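Putative methyltransferase from antibiotic biosynthesis pathway (Anabaena variabilis ATCC 29413, PDB 3EGE) probably acts as an S-adenosylmethionine-dependent methyltransferase, with a Rossmann-like catalytic domain, possibly in an antibiotic biosynthesis pathway. Local coordinates at residues F114-M117 and Q118-I121; Q161-L164 and L165-T169. All coordinates share one frame; numbering follows the deposited sequence.

Interaction 1. Residues F114-M117 and Q118-I121; sequences FQEM and QRII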
# COMPACT_ATOMS: atom_id res chain seq x y z
N PHE A 114 -9.89 -10.76 -7.56
CA PHE A 114 -9.85 -11.73 -6.47
C PHE A 114 -9.96 -13.16 -6.98
O PHE A 114 -9.15 -14.01 -6.58
CB PHE A 114 -10.91 -11.43 -5.41
CG PHE A 114 -10.62 -10.24 -4.54
CD1 PHE A 114 -9.34 -9.64 -4.42
CD2 PHE A 114 -11.63 -9.79 -3.70
CE1 PHE A 114 -9.12 -8.59 -3.54
CE2 PHE A 114 -11.41 -8.74 -2.81
CZ PHE A 114 -10.16 -8.15 -2.72
N GLN A 115 -10.92 -13.41 -7.88
CA GLN A 115 -11.10 -14.71 -8.56
C GLN A 115 -9.83 -15.15 -9.27
O GLN A 115 -9.47 -16.33 -9.20
CB GLN A 115 -12.25 -14.65 -9.57
CG GLN A 115 -13.61 -14.45 -8.94
CD GLN A 115 -14.68 -14.03 -9.91
OE1 GLN A 115 -14.53 -14.15 -11.13
NE2 GLN A 115 -15.79 -13.55 -9.37
N GLU A 116 -9.16 -14.19 -9.93
CA GLU A 116 -7.86 -14.41 -10.59
C GLU A 116 -6.75 -14.82 -9.62
O GLU A 116 -5.93 -15.67 -9.97
CB GLU A 116 -7.41 -13.15 -11.39
CG GLU A 116 -8.07 -12.91 -12.74
CD GLU A 116 -7.72 -13.98 -13.76
OE1 GLU A 116 -8.39 -15.05 -13.79
OE2 GLU A 116 -6.78 -13.75 -14.53
N MSE A 117 -6.71 -14.22 -8.43
CA MSE A 117 -5.72 -14.59 -7.41
C MSE A 117 -5.93 -16.02 -6.95
O MSE A 117 -4.97 -16.77 -6.86
CB MSE A 117 -5.76 -13.66 -6.19
CG MSE A 117 -5.32 -12.22 -6.52
SE MSE A 117 -5.58 -11.08 -5.04
CE MSE A 117 -5.03 -9.31 -5.86
N GLN A 118 -7.19 -16.38 -6.70
CA GLN A 118 -7.54 -17.74 -6.33
C GLN A 118 -7.20 -18.75 -7.44
O GLN A 118 -6.77 -19.86 -7.15
CB GLN A 118 -9.04 -17.81 -5.93
CG GLN A 118 -9.54 -19.21 -5.49
CD GLN A 118 -8.74 -19.84 -4.33
OE1 GLN A 118 -8.37 -19.16 -3.36
NE2 GLN A 118 -8.52 -21.14 -4.42
N ARG A 119 -7.36 -18.35 -8.70
CA ARG A 119 -7.09 -19.24 -9.85
C ARG A 119 -5.61 -19.62 -9.96
O ARG A 119 -5.28 -20.78 -10.27
CB ARG A 119 -7.56 -18.56 -11.15
CG ARG A 119 -7.37 -19.38 -12.43
CD ARG A 119 -7.75 -18.61 -13.68
NE ARG A 119 -6.90 -17.44 -13.91
CZ ARG A 119 -5.66 -17.47 -14.40
NH1 ARG A 119 -5.04 -18.60 -14.66
NH2 ARG A 119 -5.03 -16.33 -14.56
N ILE A 120 -4.73 -18.65 -9.71
CA ILE A 120 -3.28 -18.84 -9.84
C ILE A 120 -2.60 -19.49 -8.64
O ILE A 120 -1.51 -20.06 -8.80
CB ILE A 120 -2.53 -17.50 -10.25
CG1 ILE A 120 -2.49 -16.45 -9.10
CG2 ILE A 120 -3.14 -16.97 -11.54
CD1 ILE A 120 -1.61 -15.22 -9.37
N ILE A 121 -3.25 -19.43 -7.48
CA ILE A 121 -2.65 -19.89 -6.23
C ILE A 121 -2.75 -21.42 -5.98
O ILE A 121 -3.77 -22.04 -6.31
CB ILE A 121 -3.18 -19.06 -5.01
CG1 ILE A 121 -2.13 -19.02 -3.87
CG2 ILE A 121 -4.57 -19.56 -4.56
CD1 ILE A 121 -2.51 -18.10 -2.65
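The last two turns of helix 110-120, the crossover helix of the beta-alpha-beta unit between strands 97-101 and 126-131, carry a salt bridge between Glu116 and Arg119, one turn apart. Arg119 grips the carboxylate side-on: NE lies 2.8 Å from Glu116 OE1, and NH2 lies 3.1 Å from Glu116 OE2. Both oxygens are near the guanidinium plane, yet both are met from above the carboxylate plane, the two planes being 32° apart. The bend of Glu116 at chi2 (-66°) and that of Arg119 at chi3 (64°) turn the two ends alongside each other. Ile120 CG2 lies 3.5 Å above one guanidinium face, offset toward its rim. The backbone beneath is regular, with Gln118 N 3.1 Å from Phe114 O and Ile120 N 3.2 Å from Glu116 O; Ile121 N reaches Met117 O through a weak bond only, where the chain leaves helical geometry. Selenomethionine Met117 packs on both flanking strands. Outside the pair, Glu116 OE2 also accepts from Leu88 N, and Arg119 NH1 meets Asp92 and Leu90 O. With these added partners, the two-nitrogen grip fixes the guanidinium's rotation and would favour an ionised Glu116 despite its burial.

Interaction 2. Residues Q161-L164 and L165-T169; sequences QINL and LQENT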
# COMPACT_ATOMS: atom_id res chain seq x y z
N GLN A 161 -14.59 -5.47 1.57
CA GLN A 161 -13.36 -6.03 1.02
C GLN A 161 -13.17 -7.47 1.47
O GLN A 161 -12.93 -8.36 0.63
CB GLN A 161 -12.12 -5.21 1.41
CG GLN A 161 -12.09 -3.77 0.90
CD GLN A 161 -10.86 -3.03 1.39
OE1 GLN A 161 -9.73 -3.50 1.20
NE2 GLN A 161 -11.06 -1.86 1.98
N ILE A 162 -13.30 -7.67 2.79
CA ILE A 162 -13.19 -9.00 3.41
C ILE A 162 -14.21 -9.95 2.78
O ILE A 162 -13.86 -11.05 2.37
CB ILE A 162 -13.40 -8.96 4.95
CG1 ILE A 162 -12.20 -8.27 5.62
CG2 ILE A 162 -13.55 -10.40 5.54
CD1 ILE A 162 -12.44 -7.88 7.10
N ASN A 163 -15.47 -9.51 2.72
CA ASN A 163 -16.56 -10.29 2.11
C ASN A 163 -16.29 -10.67 0.63
O ASN A 163 -16.49 -11.82 0.27
CB ASN A 163 -17.88 -9.52 2.28
CG ASN A 163 -19.09 -10.29 1.75
OD1 ASN A 163 -19.13 -11.53 1.74
ND2 ASN A 163 -20.10 -9.54 1.32
N LEU A 164 -15.83 -9.73 -0.21
CA LEU A 164 -15.57 -10.01 -1.64
C LEU A 164 -14.45 -11.02 -1.81
O LEU A 164 -14.52 -11.88 -2.69
CB LEU A 164 -15.26 -8.74 -2.45
CG LEU A 164 -16.36 -7.73 -2.77
CD1 LEU A 164 -15.76 -6.57 -3.54
CD2 LEU A 164 -17.51 -8.33 -3.56
N LEU A 165 -13.43 -10.93 -0.97
CA LEU A 165 -12.31 -11.86 -1.01
C LEU A 165 -12.80 -13.23 -0.58
O LEU A 165 -12.61 -14.21 -1.29
CB LEU A 165 -11.16 -11.38 -0.11
CG LEU A 165 -9.82 -12.15 -0.20
CD1 LEU A 165 -9.31 -12.20 -1.64
CD2 LEU A 165 -8.77 -11.52 0.76
N GLN A 166 -13.47 -13.26 0.57
CA GLN A 166 -13.99 -14.48 1.18
C GLN A 166 -14.96 -15.24 0.25
O GLN A 166 -14.83 -16.44 0.13
CB GLN A 166 -14.60 -14.16 2.54
CG GLN A 166 -14.80 -15.35 3.43
CD GLN A 166 -14.85 -14.93 4.91
OE1 GLN A 166 -14.22 -15.59 5.75
NE2 GLN A 166 -15.58 -13.82 5.23
N GLU A 167 -15.86 -14.52 -0.42
CA GLU A 167 -16.77 -15.10 -1.42
C GLU A 167 -16.09 -15.74 -2.64
O GLU A 167 -16.60 -16.71 -3.18
CB GLU A 167 -17.72 -14.03 -1.98
CG GLU A 167 -18.85 -13.65 -1.08
CD GLU A 167 -19.61 -12.40 -1.56
OE1 GLU A 167 -19.12 -11.65 -2.43
OE2 GLU A 167 -20.72 -12.17 -1.02
N ASN A 168 -14.98 -15.15 -3.09
CA ASN A 168 -14.23 -15.61 -4.29
C ASN A 168 -12.98 -16.47 -4.01
O ASN A 168 -12.26 -16.82 -4.94
CB ASN A 168 -13.92 -14.40 -5.15
CG ASN A 168 -15.18 -13.74 -5.68
OD1 ASN A 168 -15.74 -14.19 -6.67
ND2 ASN A 168 -15.63 -12.68 -5.02
N THR A 169 -12.78 -16.84 -2.75
CA THR A 169 -11.65 -17.65 -2.29
C THR A 169 -12.06 -18.96 -1.60
O THR A 169 -11.33 -19.95 -1.70
CB THR A 169 -10.75 -16.79 -1.37
OG1 THR A 169 -10.09 -15.81 -2.18
CG2 THR A 169 -9.69 -17.60 -0.66
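Asn168 has its CG beside the backbone N (chi1 -64°) and its amide turned by chi2 -82°, which aims ND2 back along helix 158-169 at the carbonyl of Leu164, one turn earlier. This is a side chain-to-backbone bond in the C-terminal part of a helix that packs on the antiparallel strands 172-181 and 252-258 of the mixed sheet of the Rossmann-like methyltransferase fold, where Leu165 meets Val173 and Ile255. The bond is short and straight: Asn168 ND2 to Leu164 O is 2.7 Å, with an N-H...O angle of 170°. The donor lies in the carbonyl plane, and the oxygen lies close to the Asn168 amide plane. The same oxygen takes a second, weak bond from Asn168 N, so one residue supplies both donors to it. ND2 also reaches Glu111 of helix 110-120, which ties the amide to the neighbouring helix.

Upstream the backbone pattern is sound, with Leu165 N 3.1 Å from Gln161 O, Gln166 N 2.9 Å from Ile162 O and Glu167 N 2.9 Å from Asn163 O. Ile162 and Gln166 run side by side, pointing the same way, with Ile162 CG2 4.0 Å from Gln166 NE2, while Gln166 OE1 accepts from Val173 N. The Glu167 chain starts close over the preceding turn, its CG 3.3 Å from Asn163 O. Extended beyond CG, it passes obliquely over Leu164, whose CD2 comes within 3.9 Å of Glu167 OE1. At the far end of the segment, Thr169 OG1 donates a weak hydrogen bond to Leu165 O, at 3.1 Å.

Interactions 1 and 2 lie in series along the chain, on helices 110-120 and 158-169, with centres 11 Å apart, and they touch directly. A probable hydrogen bond joins Gln115 NE2 to Asn168 OD1 at 2.8 Å. Van der Waals packing adds to it, with Phe114 CD2 3.5 Å from Leu165 CA and Gln118 CB 3.5 Å from Asn168 O. One face of helix 110-120 thus meets helix 158-169, while Met117 turns to the central sheet, near but not touching the glycine-rich segment of Gly42, Gly44 and Gly47, which would be expected to border a cofactor site.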